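Local coordinates for thioesterase domain-containing protein (Pyrococcus horikoshii, PDB 1IXL) that is of unknown function but adopts the hot-dog fold of the thioesterase superfamily, and may hydrolyse acyl-CoA thioesters as relatives do, at residues A[42-46]-A[80-84]; A[85-91]-A[103-109]. One frame throughout, in Å; residues are numbered along the deposited sequence.

Interaction 1 (A[42-46]-A[80-84]); sequences EKGLV and PVKVG
This is a loop-to-loop contact at one end of the hot-dog fold, where the loop leading into helix 48-63 meets the connection between strands 68-77 and 86-97. The touching parts run at 98° to each other and share a single backbone bridge, Leu-45 with Lys-82 (CA-CA 4.8 Å). Two hydrogen bonds flank it: Val-83 N to Gly-44 O at 2.9 Å and Val-46 N to Val-81 O at 2.8 Å. Gly-44 O also receives a CA-H...O contact from Lys-82 CA (3.4 Å). Gly-44 has phi/psi 87/17, where a CB would strike the preceding carbonyl; from Leu-45 on the backbone is extended. Val-46 (t) points across, its CB 3.8 Å from Val-81 CG1 and its CG2 3.8 Å from Val-83 CG2. Leu-45 starts away from 80-84, but its end returns, CD1 lying 3.9 Å from Pro-80 CB; its N is held within its own loop by Asp-41 OD2. One water joins Val-46 O (2.9 Å) to Val-81 N (2.8 Å); another accepts weakly from Lys-82 NZ and donates to Lys-43 O, which Lys-82 NZ also reaches in a weak 3.5 Å hydrogen bond. A single backbone bridge thus ties together loops bordering the central helix and the sheet of a hot-dog fold.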
loop_
_atom_site.group_PDB
_atom_site.type_symbol
_atom_site.label_atom_id
_atom_site.label_comp_id
_atom_site.label_asym_id
_atom_site.label_seq_id
_atom_site.Cartn_x
_atom_site.Cartn_y
_atom_site.Cartn_z
ATOM N N GLU A 42 19.733 3.783 15.924
ATOM C CA GLU A 42 19.405 3.588 17.341
ATOM C C GLU A 42 18.263 4.457 17.836
ATOM O O GLU A 42 17.715 4.208 18.909
ATOM C CB GLU A 42 20.626 3.852 18.231
ATOM C CG GLU A 42 21.860 4.360 17.513
ATOM C CD GLU A 42 22.792 5.149 18.432
ATOM O OE1 GLU A 42 22.509 6.344 18.697
ATOM O OE2 GLU A 42 23.802 4.572 18.895
ATOM N N LYS A 43 17.910 5.483 17.070
ATOM C CA LYS A 43 16.824 6.360 17.466
ATOM C C LYS A 43 15.468 5.756 17.122
ATOM O O LYS A 43 14.423 6.312 17.472
ATOM C CB LYS A 43 16.973 7.737 16.813
ATOM C CG LYS A 43 18.101 8.591 17.391
ATOM C CD LYS A 43 19.463 7.919 17.271
ATOM C CE LYS A 43 20.570 8.810 17.823
ATOM N NZ LYS A 43 20.305 9.185 19.244
ATOM N N GLY A 44 15.492 4.623 16.426
ATOM C CA GLY A 44 14.256 3.944 16.083
ATOM C C GLY A 44 13.590 4.394 14.796
ATOM O O GLY A 44 12.413 4.121 14.587
ATOM N N LEU A 45 14.330 5.084 13.938
ATOM C CA LEU A 45 13.765 5.551 12.685
ATOM C C LEU A 45 13.472 4.357 11.767
ATOM O O LEU A 45 14.344 3.531 11.508
ATOM C CB LEU A 45 14.726 6.536 12.007
ATOM C CG LEU A 45 14.355 7.090 10.630
ATOM C CD1 LEU A 45 13.062 7.909 10.725
ATOM C CD2 LEU A 45 15.504 7.962 10.114
ATOM N N VAL A 46 12.224 4.260 11.315
ATOM C CA VAL A 46 11.804 3.189 10.420
ATOM C C VAL A 46 12.170 3.508 8.971
ATOM O O VAL A 46 11.951 4.610 8.479
ATOM C CB VAL A 46 10.279 2.950 10.519
ATOM C CG1 VAL A 46 9.834 1.935 9.435
ATOM C CG2 VAL A 46 9.939 2.411 11.913
ATOM N N PRO A 80 8.535 11.497 9.597
ATOM C CA PRO A 80 9.328 10.310 9.913
ATOM C C PRO A 80 8.503 9.299 10.692
ATOM O O PRO A 80 7.626 9.667 11.466
ATOM C CB PRO A 80 10.489 10.879 10.729
ATOM C CG PRO A 80 9.810 12.016 11.505
ATOM C CD PRO A 80 8.980 12.659 10.399
ATOM N N VAL A 81 8.773 8.016 10.479
ATOM C CA VAL A 81 8.037 6.968 11.173
ATOM C C VAL A 81 8.989 6.326 12.171
ATOM O O VAL A 81 10.147 6.054 11.855
ATOM C CB VAL A 81 7.506 5.894 10.162
ATOM C CG1 VAL A 81 6.933 4.689 10.904
ATOM C CG2 VAL A 81 6.436 6.510 9.281
ATOM N N LYS A 82 8.495 6.091 13.381
ATOM C CA LYS A 82 9.312 5.511 14.438
ATOM C C LYS A 82 8.823 4.115 14.804
ATOM O O LYS A 82 7.627 3.856 14.773
ATOM C CB LYS A 82 9.277 6.457 15.658
ATOM C CG LYS A 82 9.115 5.784 16.997
ATOM C CD LYS A 82 8.929 6.800 18.131
ATOM C CE LYS A 82 10.222 7.519 18.454
ATOM N NZ LYS A 82 11.284 6.574 18.920
ATOM N N VAL A 83 9.736 3.204 15.126
ATOM C CA VAL A 83 9.330 1.844 15.500
ATOM C C VAL A 83 8.274 1.937 16.586
ATOM O O VAL A 83 8.431 2.701 17.535
ATOM C CB VAL A 83 10.507 1.012 16.048
ATOM C CG1 VAL A 83 9.975 -0.216 16.797
ATOM C CG2 VAL A 83 11.410 0.577 14.905
ATOM N N GLY A 84 7.202 1.164 16.444
ATOM C CA GLY A 84 6.126 1.227 17.415
ATOM C C GLY A 84 4.925 1.961 16.839
ATOM O O GLY A 84 3.812 1.822 17.348
HETATM O O HOH W 1 14.238 8.132 19.196
HETATM O O HOH W 2 10.345 7.012 8.377
#

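Interaction 2 (A[85-91]-A[103-109])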
loop_
_atom_site.group_PDB
_atom_site.type_symbol
_atom_site.label_atom_id
_atom_site.label_comp_id
_atom_site.label_asym_id
_atom_site.label_seq_id
_atom_site.Cartn_x
_atom_site.Cartn_y
_atom_site.Cartn_z
ATOM N N ASP A 85 5.142 2.760 15.796
ATOM C CA ASP A 85 4.034 3.464 15.156
ATOM C C ASP A 85 3.168 2.418 14.459
ATOM O O ASP A 85 3.670 1.417 13.958
ATOM C CB ASP A 85 4.527 4.464 14.082
ATOM C CG ASP A 85 5.208 5.691 14.666
ATOM O OD1 ASP A 85 5.198 5.876 15.908
ATOM O OD2 ASP A 85 5.742 6.488 13.868
ATOM N N LYS A 86 1.863 2.649 14.455
ATOM C CA LYS A 86 0.927 1.777 13.774
ATOM C C LYS A 86 0.519 2.645 12.591
ATOM O O LYS A 86 0.110 3.806 12.779
ATOM C CB LYS A 86 -0.301 1.494 14.636
ATOM C CG LYS A 86 -1.376 0.692 13.910
ATOM C CD LYS A 86 -2.742 0.924 14.530
ATOM C CE LYS A 86 -3.847 0.657 13.530
ATOM N NZ LYS A 86 -3.703 -0.711 12.973
ATOM N N LEU A 87 0.640 2.103 11.387
ATOM C CA LEU A 87 0.316 2.855 10.179
ATOM C C LEU A 87 -0.875 2.283 9.430
ATOM O O LEU A 87 -1.091 1.078 9.448
ATOM C CB LEU A 87 1.516 2.857 9.221
ATOM C CG LEU A 87 2.897 3.251 9.771
ATOM C CD1 LEU A 87 3.953 3.126 8.643
ATOM C CD2 LEU A 87 2.864 4.687 10.313
ATOM N N VAL A 88 -1.639 3.159 8.780
ATOM C CA VAL A 88 -2.773 2.723 7.970
ATOM C C VAL A 88 -2.706 3.397 6.592
ATOM O O VAL A 88 -2.746 4.611 6.481
ATOM C CB VAL A 88 -4.140 3.080 8.590
ATOM C CG1 VAL A 88 -5.270 2.589 7.659
ATOM C CG2 VAL A 88 -4.280 2.456 9.972
ATOM N N ALA A 89 -2.610 2.593 5.546
ATOM C CA ALA A 89 -2.571 3.129 4.200
ATOM C C ALA A 89 -3.987 3.067 3.614
ATOM O O ALA A 89 -4.645 2.037 3.709
ATOM C CB ALA A 89 -1.611 2.303 3.356
ATOM N N LYS A 90 -4.438 4.183 3.038
ATOM C CA LYS A 90 -5.741 4.288 2.392
ATOM C C LYS A 90 -5.510 4.578 0.904
ATOM O O LYS A 90 -4.983 5.622 0.540
ATOM C CB LYS A 90 -6.571 5.390 3.067
ATOM C CG LYS A 90 -6.789 5.073 4.559
ATOM C CD LYS A 90 -7.720 6.043 5.276
ATOM C CE LYS A 90 -7.659 5.772 6.786
ATOM N NZ LYS A 90 -8.529 6.732 7.531
ATOM N N ALA A 91 -5.908 3.630 0.061
ATOM C CA ALA A 91 -5.709 3.701 -1.392
ATOM C C ALA A 91 -7.005 3.792 -2.198
ATOM O O ALA A 91 -7.918 3.012 -1.980
ATOM C CB ALA A 91 -4.924 2.471 -1.846
ATOM N N VAL A 103 -3.707 5.234 -8.835
ATOM C CA VAL A 103 -4.219 5.111 -7.476
ATOM C C VAL A 103 -3.505 6.090 -6.564
ATOM O O VAL A 103 -2.285 6.183 -6.591
ATOM C CB VAL A 103 -3.976 3.690 -6.963
ATOM C CG1 VAL A 103 -4.500 3.536 -5.544
ATOM C CG2 VAL A 103 -4.638 2.692 -7.918
ATOM N N GLU A 104 -4.264 6.836 -5.776
ATOM C CA GLU A 104 -3.648 7.769 -4.851
ATOM C C GLU A 104 -3.615 7.039 -3.514
ATOM O O GLU A 104 -4.563 6.336 -3.160
ATOM C CB GLU A 104 -4.480 9.050 -4.734
ATOM C CG GLU A 104 -3.936 10.029 -3.699
ATOM C CD GLU A 104 -4.637 11.375 -3.742
ATOM O OE1 GLU A 104 -5.891 11.385 -3.763
ATOM O OE2 GLU A 104 -3.934 12.415 -3.753
ATOM N N VAL A 105 -2.520 7.170 -2.782
ATOM C CA VAL A 105 -2.432 6.504 -1.492
ATOM C C VAL A 105 -1.876 7.479 -0.467
ATOM O O VAL A 105 -0.970 8.270 -0.753
ATOM C CB VAL A 105 -1.481 5.260 -1.525
ATOM C CG1 VAL A 105 -1.476 4.590 -0.176
ATOM C CG2 VAL A 105 -1.916 4.261 -2.587
ATOM N N LYS A 106 -2.443 7.435 0.724
ATOM C CA LYS A 106 -1.971 8.273 1.803
ATOM C C LYS A 106 -1.802 7.318 2.966
ATOM O O LYS A 106 -2.673 6.482 3.218
ATOM C CB LYS A 106 -2.992 9.373 2.135
ATOM C CG LYS A 106 -2.875 10.581 1.221
ATOM C CD LYS A 106 -3.519 11.811 1.835
ATOM C CE LYS A 106 -4.842 12.131 1.184
ATOM N NZ LYS A 106 -4.617 12.499 -0.240
ATOM N N VAL A 107 -0.659 7.399 3.636
ATOM C CA VAL A 107 -0.430 6.534 4.771
ATOM C C VAL A 107 -0.544 7.409 6.013
ATOM O O VAL A 107 0.091 8.461 6.082
ATOM C CB VAL A 107 0.952 5.886 4.715
ATOM C CG1 VAL A 107 1.156 5.000 5.949
ATOM C CG2 VAL A 107 1.078 5.051 3.423
ATOM N N TYR A 108 -1.357 6.964 6.973
ATOM C CA TYR A 108 -1.597 7.711 8.217
ATOM C C TYR A 108 -1.071 7.057 9.481
ATOM O O TYR A 108 -0.942 5.833 9.567
ATOM C CB TYR A 108 -3.112 7.900 8.451
ATOM C CG TYR A 108 -3.861 8.621 7.346
ATOM C CD1 TYR A 108 -4.234 7.956 6.172
ATOM C CD2 TYR A 108 -4.158 9.976 7.458
ATOM C CE1 TYR A 108 -4.879 8.634 5.128
ATOM C CE2 TYR A 108 -4.802 10.664 6.432
ATOM C CZ TYR A 108 -5.159 9.993 5.268
ATOM O OH TYR A 108 -5.777 10.686 4.246
ATOM N N ARG A 109 -0.777 7.892 10.472
ATOM C CA ARG A 109 -0.389 7.410 11.798
ATOM C C ARG A 109 -1.453 8.204 12.551
ATOM O O ARG A 109 -1.303 9.398 12.768
ATOM C CB ARG A 109 1.012 7.867 12.198
ATOM C CG ARG A 109 1.391 7.438 13.619
ATOM C CD ARG A 109 2.810 7.843 13.903
ATOM N NE ARG A 109 2.975 9.271 13.694
ATOM C CZ ARG A 109 4.102 9.826 13.263
ATOM N NH1 ARG A 109 5.150 9.058 12.997
ATOM N NH2 ARG A 109 4.176 11.138 13.088
#
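From Val-103 to Arg-109 the strand runs antiparallel to 86-91, its partner in the hairpin of strands 86-97 and 100-109; the axes approach to 4.4 Å at 157°. Val-103 CG1 begins the contact by packing on Ala-91 CB at 3.9 Å. Glu-104 follows with its carbonyl O 3.4 Å from Ala-91 CA, while its carboxylate OE2 lies 3.6 Å from Lys-106 NZ in a salt bridge along the same strand. Val-105 forms a non-hydrogen-bonded pair with Ala-91, CG2 meeting Ala-91 CB at 3.6 Å. Lys-106 and Lys-90 are a hydrogen-bonded pair: Lys-90 N to Lys-106 O is 2.9 Å and Lys-106 N to Lys-90 O is 3.1 Å. Val-107 then faces Ala-89, with CG2 3.8 Å from Ala-89 CB, and its CG1 reaches Leu-87 CB at 3.9 Å. Tyr-108 pairs with Val-88 through Tyr-108 N to Val-88 O (2.8 Å) and Val-88 N to Tyr-108 O (2.9 Å), and its ring carries Lys-90 NZ over one face, 4.9 Å from the centroid, a cation-pi contact. Last, Arg-109 NH1 donates to Asp-85 OD2 at 2.8 Å in a salt bridge. The chemistry implies one buried face, where Ala-89, Ala-91 and Val-105 pack against helix 48-63, and one partly exposed face, where Val-88, Lys-90, Lys-106 and Tyr-108 mix aliphatic, aromatic and charged groups.

Interaction 1 lies at the edge of the fold and interaction 2 near its middle, their centres about 17 Å apart, yet they meet directly. Segment 80-84 runs straight into 85-91, so the loop contact comes immediately before the strand pairing. Arg-109 NH1 is probably hydrogen-bonded to Pro-80 O at 3.0 Å, and Asp-85 OD2, its salt-bridge partner, accepts a hydrogen bond from Lys-82 N; one charged pair thus binds both segments of the hairpin to the 80-84 loop. Apolar packing continues across the junction, with Val-81 CG1 4.1 Å from Leu-87 CD1. Together the contacts connect the approach to helix 48-63 with the sheet packed against that helix.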